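Local atomic coordinates of sensory transduction histidine kinase, putative (Borrelia burgdorferi, PDB entry 5BWJ), a protein that is a hybrid sensor histidine kinase, represented by its periplasmic Venus flytrap sensor domain, that probably passes small-molecule signals to a phosphorelay by ATP-dependent histidine phosphorylation. Residues K82-L85 against A86-I89; L136-N139 against S140-V144; L162-I165 against A166-L170. All coordinates share one frame; numbering follows the deposited sequence.

Interaction 1: K82-L85 against A86-I89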
ATOM      1  N   LYS B  82      -8.706 -10.818  14.139  1.00 59.98           N
ATOM      2  CA  LYS B  82      -8.954  -9.720  15.064  1.00 63.96           C
ATOM      3  C   LYS B  82      -8.847  -8.361  14.360  1.00 63.32           C
ATOM      4  O   LYS B  82      -9.434  -8.161  13.295  1.00 64.39           O
ATOM      5  CB  LYS B  82      -7.972  -9.800  16.240  1.00 67.15           C
ATOM      6  CG  LYS B  82      -7.953 -11.148  16.957  1.00 72.79           C
ATOM      7  CD  LYS B  82      -8.979 -11.217  18.078  1.00 78.33           C
ATOM      8  CE  LYS B  82      -8.519 -10.440  19.303  1.00 80.32           C
ATOM      9  NZ  LYS B  82      -9.419 -10.647  20.472  1.00 82.66           N
ATOM     10  N   SER B  83      -8.097  -7.436  14.952  1.00 62.76           N
ATOM     11  CA  SER B  83      -8.012  -6.070  14.448  1.00 64.48           C
ATOM     12  C   SER B  83      -7.391  -5.990  13.057  1.00 59.49           C
ATOM     13  O   SER B  83      -6.588  -6.838  12.668  1.00 56.15           O
ATOM     14  CB  SER B  83      -7.206  -5.203  15.416  1.00 70.12           C
ATOM     15  OG  SER B  83      -7.092  -3.874  14.937  1.00 75.36           O
ATOM     16  N   GLU B  84      -7.778  -4.955  12.316  1.00 58.91           N
ATOM     17  CA  GLU B  84      -7.261  -4.712  10.976  1.00 59.13           C
ATOM     18  C   GLU B  84      -5.913  -4.002  11.043  1.00 55.05           C
ATOM     19  O   GLU B  84      -5.758  -3.013  11.762  1.00 54.44           O
ATOM     20  CB  GLU B  84      -8.265  -3.886  10.169  1.00 64.78           C
ATOM     21  CG  GLU B  84      -7.820  -3.536   8.759  1.00 70.43           C
ATOM     22  CD  GLU B  84      -8.885  -2.769   7.994  1.00 76.94           C
ATOM     23  OE1 GLU B  84     -10.060  -3.194   8.021  1.00 81.77           O
ATOM     24  OE2 GLU B  84      -8.550  -1.738   7.374  1.00 76.66           O
ATOM     25  N   LEU B  85      -4.942  -4.509  10.290  1.00 52.29           N
ATOM     26  CA  LEU B  85      -3.598  -3.943  10.285  1.00 52.35           C
ATOM     27  C   LEU B  85      -3.404  -3.001   9.101  1.00 52.80           C
ATOM     28  O   LEU B  85      -2.817  -1.928   9.238  1.00 55.28           O
ATOM     29  CB  LEU B  85      -2.556  -5.060  10.251  1.00 53.45           C
ATOM     30  CG  LEU B  85      -1.087  -4.631  10.223  1.00 54.08           C
ATOM     31  CD1 LEU B  85      -0.762  -3.675  11.364  1.00 54.83           C
ATOM     32  CD2 LEU B  85      -0.193  -5.857  10.287  1.00 53.21           C
ATOM     33  N   ALA B  86      -3.899  -3.410   7.939  1.00 53.06           N
ATOM     34  CA  ALA B  86      -3.823  -2.586   6.741  1.00 52.68           C
ATOM     35  C   ALA B  86      -4.747  -3.141   5.666  1.00 50.93           C
ATOM     36  O   ALA B  86      -5.332  -4.213   5.830  1.00 56.74           O
ATOM     37  CB  ALA B  86      -2.395  -2.515   6.227  1.00 53.23           C
ATOM     38  N   ARG B  87      -4.867  -2.400   4.569  1.00 41.00           N
ATOM     39  CA  ARG B  87      -5.720  -2.793   3.455  1.00 39.59           C
ATOM     40  C   ARG B  87      -4.896  -3.034   2.198  1.00 37.84           C
ATOM     41  O   ARG B  87      -3.836  -2.437   2.016  1.00 38.43           O
ATOM     42  CB  ARG B  87      -6.775  -1.719   3.183  1.00 45.46           C
ATOM     43  CG  ARG B  87      -8.001  -1.796   4.074  1.00 54.25           C
ATOM     44  CD  ARG B  87      -8.973  -0.671   3.752  1.00 64.84           C
ATOM     45  NE  ARG B  87     -10.341  -0.980   4.163  1.00 75.88           N
ATOM     46  CZ  ARG B  87     -10.862  -0.685   5.352  1.00 84.23           C
ATOM     47  NH1 ARG B  87     -12.122  -1.010   5.616  1.00 88.75           N
ATOM     48  NH2 ARG B  87     -10.138  -0.073   6.281  1.00 85.51           N
ATOM     49  N   SER B  88      -5.401  -3.909   1.335  1.00 37.56           N
ATOM     50  CA  SER B  88      -4.783  -4.175   0.043  1.00 38.39           C
ATOM     51  C   SER B  88      -5.849  -4.237  -1.045  1.00 41.34           C
ATOM     52  O   SER B  88      -7.047  -4.241  -0.756  1.00 43.58           O
ATOM     53  CB  SER B  88      -3.992  -5.485   0.080  1.00 40.65           C
ATOM     54  OG  SER B  88      -2.959  -5.435   1.049  1.00 42.75           O
ATOM     55  N   ILE B  89      -5.400  -4.276  -2.295  1.00 39.77           N
ATOM     56  CA  ILE B  89      -6.284  -4.459  -3.434  1.00 39.46           C
ATOM     57  C   ILE B  89      -5.884  -5.736  -4.160  1.00 41.51           C
ATOM     58  O   ILE B  89      -4.706  -5.957  -4.439  1.00 41.46           O
ATOM     59  CB  ILE B  89      -6.231  -3.257  -4.404  1.00 36.90           C
ATOM     60  CG1 ILE B  89      -6.641  -1.976  -3.670  1.00 37.82           C
ATOM     61  CG2 ILE B  89      -7.136  -3.505  -5.615  1.00 37.45           C
ATOM     62  CD1 ILE B  89      -6.567  -0.706  -4.512  1.00 39.56           C
TER
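A classic beta bulge interrupts the long strand 79-94 of this Venus flytrap sensor domain, and Glu84 and Arg87, just before and just after it, join in a salt bridge along the strand. The two bulge residues, Leu85 and Ala86, both face Asn187 of the antiparallel strand 184-192, and each is hydrogen-bonded to it through the backbone. Leu85, with a psi of -42°, leaves the extended conformation, which lets two residues lie opposite the single Asn187. Its side chain is buried against Phe19 and Leu206.

Glu84 reaches out with CG anti to the backbone N (chi1 178°) and the chain extended beyond it, which carries the carboxylate along the strand toward Arg87. Arg87 is extended from CG to NE and crosses it at about a right angle. The carboxylate lies over one face of the guanidinium, the two planes 75° apart, and does not form the coplanar two-pronged pair. Lys186 of the same chain and Arg87 of the second subunit bring further positive charge close to this guanidinium, so Glu84 probably offsets part of it. Arg87 CG also lies 3.3 Å from Glu84 OE2. The salt bridge runs from Glu84 OE2 to Arg87 NH2, an unusually short 2.5 Å.

Interaction 2: L136-N139 against S140-V144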
ATOM      1  N   LEU B 136      -1.924 -23.702  -7.175  1.00 49.29           N
ATOM      2  CA  LEU B 136      -1.752 -23.309  -5.781  1.00 49.40           C
ATOM      3  C   LEU B 136      -0.280 -23.156  -5.415  1.00 46.93           C
ATOM      4  O   LEU B 136       0.517 -24.074  -5.608  1.00 49.31           O
ATOM      5  CB  LEU B 136      -2.416 -24.332  -4.854  1.00 51.65           C
ATOM      6  CG  LEU B 136      -3.938 -24.451  -4.966  1.00 54.75           C
ATOM      7  CD1 LEU B 136      -4.445 -25.563  -4.065  1.00 56.84           C
ATOM      8  CD2 LEU B 136      -4.627 -23.133  -4.624  1.00 54.15           C
ATOM      9  N   ALA B 137       0.067 -21.982  -4.893  1.00 45.15           N
ATOM     10  CA  ALA B 137       1.414 -21.710  -4.406  1.00 45.12           C
ATOM     11  C   ALA B 137       1.408 -21.635  -2.884  1.00 44.28           C
ATOM     12  O   ALA B 137       0.390 -21.300  -2.276  1.00 46.48           O
ATOM     13  CB  ALA B 137       1.948 -20.417  -5.003  1.00 45.74           C
ATOM     14  N   ASP B 138       2.545 -21.946  -2.271  1.00 41.01           N
ATOM     15  CA  ASP B 138       2.654 -21.941  -0.816  1.00 40.95           C
ATOM     16  C   ASP B 138       2.941 -20.541  -0.285  1.00 39.85           C
ATOM     17  O   ASP B 138       2.620 -20.231   0.861  1.00 37.41           O
ATOM     18  CB  ASP B 138       3.753 -22.903  -0.353  1.00 45.24           C
ATOM     19  CG  ASP B 138       3.418 -24.357  -0.634  1.00 50.66           C
ATOM     20  OD1 ASP B 138       2.216 -24.694  -0.691  1.00 51.92           O
ATOM     21  OD2 ASP B 138       4.358 -25.165  -0.787  1.00 53.88           O
ATOM     22  N   ASN B 139       3.551 -19.702  -1.118  1.00 43.17           N
ATOM     23  CA  ASN B 139       3.920 -18.350  -0.708  1.00 41.40           C
ATOM     24  C   ASN B 139       4.132 -17.423  -1.900  1.00 40.68           C
ATOM     25  O   ASN B 139       4.156 -17.870  -3.047  1.00 41.73           O
ATOM     26  CB  ASN B 139       5.186 -18.387   0.149  1.00 41.02           C
ATOM     27  CG  ASN B 139       6.340 -19.082  -0.546  1.00 39.56           C
ATOM     28  OD1 ASN B 139       6.854 -18.600  -1.554  1.00 39.07           O
ATOM     29  ND2 ASN B 139       6.759 -20.217   0.000  1.00 39.77           N
ATOM     30  N   SER B 140       4.294 -16.134  -1.618  1.00 36.19           N
ATOM     31  CA  SER B 140       4.427 -15.125  -2.666  1.00 34.12           C
ATOM     32  C   SER B 140       5.623 -15.394  -3.573  1.00 32.82           C
ATOM     33  O   SER B 140       5.523 -15.274  -4.792  1.00 34.02           O
ATOM     34  CB  SER B 140       4.555 -13.728  -2.050  1.00 33.16           C
ATOM     35  OG  SER B 140       3.373 -13.364  -1.361  1.00 32.42           O
ATOM     36  N   GLN B 141       6.753 -15.754  -2.974  1.00 31.27           N
ATOM     37  CA  GLN B 141       7.970 -16.015  -3.733  1.00 33.51           C
ATOM     38  C   GLN B 141       7.763 -17.145  -4.736  1.00 37.51           C
ATOM     39  O   GLN B 141       8.129 -17.024  -5.906  1.00 38.32           O
ATOM     40  CB  GLN B 141       9.119 -16.352  -2.786  1.00 33.91           C
ATOM     41  CG  GLN B 141      10.438 -16.626  -3.472  1.00 36.03           C
ATOM     42  CD  GLN B 141      11.590 -16.635  -2.492  1.00 37.69           C
ATOM     43  OE1 GLN B 141      11.872 -15.626  -1.844  1.00 37.12           O
ATOM     44  NE2 GLN B 141      12.251 -17.779  -2.361  1.00 39.52           N
ATOM     45  N   GLU B 142       7.175 -18.242  -4.274  1.00 40.09           N
ATOM     46  CA  GLU B 142       6.881 -19.370  -5.149  1.00 43.92           C
ATOM     47  C   GLU B 142       5.896 -18.958  -6.236  1.00 42.49           C
ATOM     48  O   GLU B 142       6.027 -19.362  -7.392  1.00 42.92           O
ATOM     49  CB  GLU B 142       6.316 -20.540  -4.344  1.00 48.60           C
ATOM     50  CG  GLU B 142       5.857 -21.720  -5.192  1.00 55.73           C
ATOM     51  CD  GLU B 142       5.254 -22.831  -4.358  1.00 62.18           C
ATOM     52  OE1 GLU B 142       5.574 -22.912  -3.153  1.00 63.34           O
ATOM     53  OE2 GLU B 142       4.454 -23.620  -4.905  1.00 65.86           O
ATOM     54  N   LEU B 143       4.910 -18.152  -5.855  1.00 42.63           N
ATOM     55  CA  LEU B 143       3.856 -17.741  -6.772  1.00 41.75           C
ATOM     56  C   LEU B 143       4.410 -16.926  -7.932  1.00 39.16           C
ATOM     57  O   LEU B 143       4.108 -17.200  -9.094  1.00 39.22           O
ATOM     58  CB  LEU B 143       2.790 -16.928  -6.031  1.00 40.73           C
ATOM     59  CG  LEU B 143       1.675 -16.346  -6.906  1.00 40.72           C
ATOM     60  CD1 LEU B 143       0.939 -17.450  -7.653  1.00 40.68           C
ATOM     61  CD2 LEU B 143       0.705 -15.532  -6.065  1.00 41.25           C
ATOM     62  N   VAL B 144       5.216 -15.921  -7.613  1.00 36.94           N
ATOM     63  CA  VAL B 144       5.761 -15.042  -8.637  1.00 37.60           C
ATOM     64  C   VAL B 144       6.768 -15.795  -9.506  1.00 41.95           C
ATOM     65  O   VAL B 144       6.904 -15.510 -10.696  1.00 45.61           O
ATOM     66  CB  VAL B 144       6.423 -13.802  -8.012  1.00 36.52           C
ATOM     67  CG1 VAL B 144       6.998 -12.905  -9.087  1.00 37.22           C
ATOM     68  CG2 VAL B 144       5.410 -13.023  -7.190  1.00 36.42           C
TER
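Asn139 OD1 accepts a hydrogen bond from Glu142 N at 2.8 Å. The bond is nearly straight at the hydrogen, with the donor tilted 25° from the side-chain carbonyl plane. CG of Asn139 sits between its own backbone N and carbonyl carbon (chi1 55°), and this turns the amide oxygen over the first turn of the helix, where the CB atoms of Gln141 and Glu142 also lie 3.4 Å from OD1. The other end of the amide is held too, ND2 being hydrogen-bonded to Asn54 OD1, which fixes the rotation of the group.

Asn139 is thus the N-cap of helix 140-148, which follows strand 134-137 after a short turn. Its backbone O takes the first helical bond, from Leu143 N at 2.9 Å. Glu142 stretches back from the helix, fully extended, toward the end of the strand, and its OE1 receives a weak bond of 3.3 Å from Asp138 N. There it also meets a like charge: Asp138 OD2 is 3.5 Å from Glu142 OE1, the two carboxylate planes nearly perpendicular, which may raise the proton affinity of either acid. Ala137 CB packs on Leu143 CB at 3.7 Å, while Leu143 continues onto Ile117, Ile155 and Leu162.

Interaction 3: L162-I165 against A166-L170. With NO3 (nitrate ion), chain F.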
ATOM      1  N   LEU B 162       3.235  -8.761  -4.315  1.00 34.14           N
ATOM      2  CA  LEU B 162       3.557  -9.579  -5.478  1.00 35.48           C
ATOM      3  C   LEU B 162       4.314  -8.753  -6.504  1.00 35.85           C
ATOM      4  O   LEU B 162       5.244  -9.239  -7.155  1.00 36.96           O
ATOM      5  CB  LEU B 162       2.289 -10.164  -6.100  1.00 36.47           C
ATOM      6  CG  LEU B 162       1.481 -11.115  -5.217  1.00 36.80           C
ATOM      7  CD1 LEU B 162       0.317 -11.686  -6.005  1.00 36.35           C
ATOM      8  CD2 LEU B 162       2.352 -12.239  -4.656  1.00 39.12           C
ATOM      9  N   HIS B 163       3.917  -7.494  -6.631  1.00 33.67           N
ATOM     10  CA  HIS B 163       4.554  -6.583  -7.565  1.00 33.93           C
ATOM     11  C   HIS B 163       5.978  -6.257  -7.132  1.00 34.18           C
ATOM     12  O   HIS B 163       6.887  -6.196  -7.959  1.00 35.45           O
ATOM     13  CB  HIS B 163       3.741  -5.298  -7.688  1.00 34.97           C
ATOM     14  CG  HIS B 163       4.248  -4.374  -8.746  1.00 38.92           C
ATOM     15  ND1 HIS B 163       3.803  -4.426 -10.049  1.00 42.67           N
ATOM     16  CD2 HIS B 163       5.178  -3.393  -8.702  1.00 40.33           C
ATOM     17  CE1 HIS B 163       4.430  -3.506 -10.761  1.00 43.78           C
ATOM     18  NE2 HIS B 163       5.270  -2.867  -9.967  1.00 42.71           N
ATOM     19  N   TYR B 164       6.166  -6.042  -5.833  1.00 33.74           N
ATOM     20  CA  TYR B 164       7.486  -5.743  -5.298  1.00 34.06           C
ATOM     21  C   TYR B 164       8.471  -6.873  -5.584  1.00 34.81           C
ATOM     22  O   TYR B 164       9.568  -6.636  -6.090  1.00 35.57           O
ATOM     23  CB  TYR B 164       7.426  -5.496  -3.790  1.00 33.53           C
ATOM     24  CG  TYR B 164       8.782  -5.611  -3.129  1.00 35.09           C
ATOM     25  CD1 TYR B 164       9.696  -4.567  -3.190  1.00 37.94           C
ATOM     26  CD2 TYR B 164       9.157  -6.771  -2.464  1.00 35.50           C
ATOM     27  CE1 TYR B 164      10.944  -4.670  -2.600  1.00 40.54           C
ATOM     28  CE2 TYR B 164      10.404  -6.883  -1.868  1.00 38.19           C
ATOM     29  CZ  TYR B 164      11.292  -5.829  -1.941  1.00 40.26           C
ATOM     30  OH  TYR B 164      12.532  -5.933  -1.350  1.00 41.86           O
ATOM     31  N   ILE B 165       8.073  -8.098  -5.250  1.00 34.76           N
ATOM     32  CA  ILE B 165       8.949  -9.257  -5.396  1.00 35.58           C
ATOM     33  C   ILE B 165       9.366  -9.438  -6.850  1.00 36.57           C
ATOM     34  O   ILE B 165      10.551  -9.571  -7.146  1.00 37.49           O
ATOM     35  CB  ILE B 165       8.271 -10.545  -4.887  1.00 35.46           C
ATOM     36  CG1 ILE B 165       7.979 -10.427  -3.391  1.00 34.64           C
ATOM     37  CG2 ILE B 165       9.165 -11.764  -5.132  1.00 36.49           C
ATOM     38  CD1 ILE B 165       7.056 -11.501  -2.856  1.00 34.47           C
ATOM     39  N   ALA B 166       8.389  -9.439  -7.752  1.00 36.50           N
ATOM     40  CA  ALA B 166       8.663  -9.585  -9.178  1.00 37.50           C
ATOM     41  C   ALA B 166       9.601  -8.493  -9.678  1.00 37.91           C
ATOM     42  O   ALA B 166      10.535  -8.759 -10.433  1.00 39.11           O
ATOM     43  CB  ALA B 166       7.368  -9.556  -9.970  1.00 37.25           C
ATOM     44  N   ASN B 167       9.349  -7.263  -9.243  1.00 37.10           N
ATOM     45  CA  ASN B 167      10.061  -6.104  -9.765  1.00 38.62           C
ATOM     46  C   ASN B 167      11.487  -5.984  -9.231  1.00 40.56           C
ATOM     47  O   ASN B 167      12.365  -5.460  -9.915  1.00 45.26           O
ATOM     48  CB  ASN B 167       9.280  -4.828  -9.437  1.00 40.44           C
ATOM     49  CG  ASN B 167       9.757  -3.630 -10.235  1.00 41.89           C
ATOM     50  OD1 ASN B 167      10.085  -3.744 -11.414  1.00 41.32           O
ATOM     51  ND2 ASN B 167       9.796  -2.470  -9.589  1.00 42.68           N
ATOM     52  N   ASN B 168      11.713  -6.474  -8.014  1.00 39.74           N
ATOM     53  CA  ASN B 168      13.005  -6.323  -7.349  1.00 42.69           C
ATOM     54  C   ASN B 168      13.888  -7.573  -7.389  1.00 41.93           C
ATOM     55  O   ASN B 168      15.114  -7.464  -7.324  1.00 44.08           O
ATOM     56  CB  ASN B 168      12.789  -5.904  -5.894  1.00 47.00           C
ATOM     57  CG  ASN B 168      12.364  -4.450  -5.764  1.00 52.27           C
ATOM     58  OD1 ASN B 168      13.189  -3.570  -5.509  1.00 55.24           O
ATOM     59  ND2 ASN B 168      11.074  -4.190  -5.946  1.00 53.65           N
ATOM     60  N   PHE B 169      13.272  -8.752  -7.490  1.00 40.35           N
ATOM     61  CA  PHE B 169      14.019 -10.013  -7.470  1.00 41.86           C
ATOM     62  C   PHE B 169      14.125 -10.676  -8.843  1.00 41.73           C
ATOM     63  O   PHE B 169      15.096 -11.382  -9.117  1.00 43.14           O
ATOM     64  CB  PHE B 169      13.378 -11.003  -6.492  1.00 43.68           C
ATOM     65  CG  PHE B 169      13.596 -10.659  -5.048  1.00 47.17           C
ATOM     66  CD1 PHE B 169      14.849 -10.794  -4.476  1.00 49.72           C
ATOM     67  CD2 PHE B 169      12.548 -10.219  -4.258  1.00 49.42           C
ATOM     68  CE1 PHE B 169      15.056 -10.485  -3.145  1.00 52.15           C
ATOM     69  CE2 PHE B 169      12.748  -9.909  -2.925  1.00 51.89           C
ATOM     70  CZ  PHE B 169      14.006 -10.044  -2.368  1.00 52.75           C
ATOM     71  N   LEU B 170      13.130 -10.457  -9.698  1.00 42.59           N
ATOM     72  CA  LEU B 170      13.054 -11.161 -10.977  1.00 46.11           C
ATOM     73  C   LEU B 170      13.071 -10.225 -12.180  1.00 48.27           C
ATOM     74  O   LEU B 170      12.867 -10.668 -13.312  1.00 47.11           O
ATOM     75  CB  LEU B 170      11.792 -12.020 -11.017  1.00 47.03           C
ATOM     76  CG  LEU B 170      11.635 -12.996  -9.850  1.00 48.78           C
ATOM     77  CD1 LEU B 170      10.318 -13.710  -9.980  1.00 49.14           C
ATOM     78  CD2 LEU B 170      12.785 -13.990  -9.786  1.00 51.13           C
TER
HETATM   79  N   NO3 F 302       8.655  -1.978  -6.311  1.00 84.73           N
HETATM   80  O1  NO3 F 302       9.846  -1.647  -6.582  1.00 84.68           O
HETATM   81  O2  NO3 F 302       8.151  -1.670  -5.193  1.00 84.51           O
HETATM   82  O3  NO3 F 302       7.969  -2.617  -7.159  1.00 85.09           O
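Asn168 begins its contact with Tyr164 at CB, which lies over one face of the tyrosine ring and 3.3 Å from Tyr164 O. Further out, CG comes 3.5 Å from Tyr164 CE1, the amide and ring planes 33° apart, so the flat group leans across the ring. At the tip, ND2 gives one hydrogen to Tyr164 O at 2.9 Å, close to the amide plane, and another to nitrate O1, also at 2.9 Å. The first torsion makes this possible: CG lies beside the backbone N and anti to the carbonyl carbon (chi1 -74°), which folds the amide back along the helix. Tyr164 O thus accepts hydrogen bonds from two atoms of Asn168, the backbone N of the helix and the side-chain ND2.

These residues form the last turns of helix 161-169, whose helical backbone angles end at Phe169. The nitrate, probably acquired from the crystallisation liquor, rests beside the helix. Asn167 ND2 bonds to two of its oxygens, O3 at 3.0 Å and O1 at 3.1 Å; Lys160 NZ of the second subunit supplies a further bond. Nitrate O3 lies near the plane of the His163 ring, at its edge, 3.3 Å from CD2. Tyr164, whose OH is hydrogen-bonded to Lys22 O, has nitrate O2 at the edge of its ring, while His163 of the second subunit meets the same ring, placing the site at the dimer interface. Phe169 packs obliquely against its neighbours in the helix, with CD2 3.8 Å from Ile165 CG2 and CE2 touching Tyr164 CE2.

Interaction 3 is a buried contact, whereas interactions 1 and 2 are only partly buried. Interactions 1 and 2 reach the same mixed sheet from opposite sides of the chain's centre, their own centres 21 Å apart, and are joined by no direct touch. Interactions 2 and 3 do meet: helix 140-148 lies against helix 161-169, with Ser140 CB 3.4 Å from Ile165 CD1 and Val144 packed on Ala166 and Leu170. Their chemistry follows their place: a charge pair along a strand, a capped helix start, and a helix end whose amides hold an anion. Interactions 1 and 3 touch the second subunit, but interaction 2 does not.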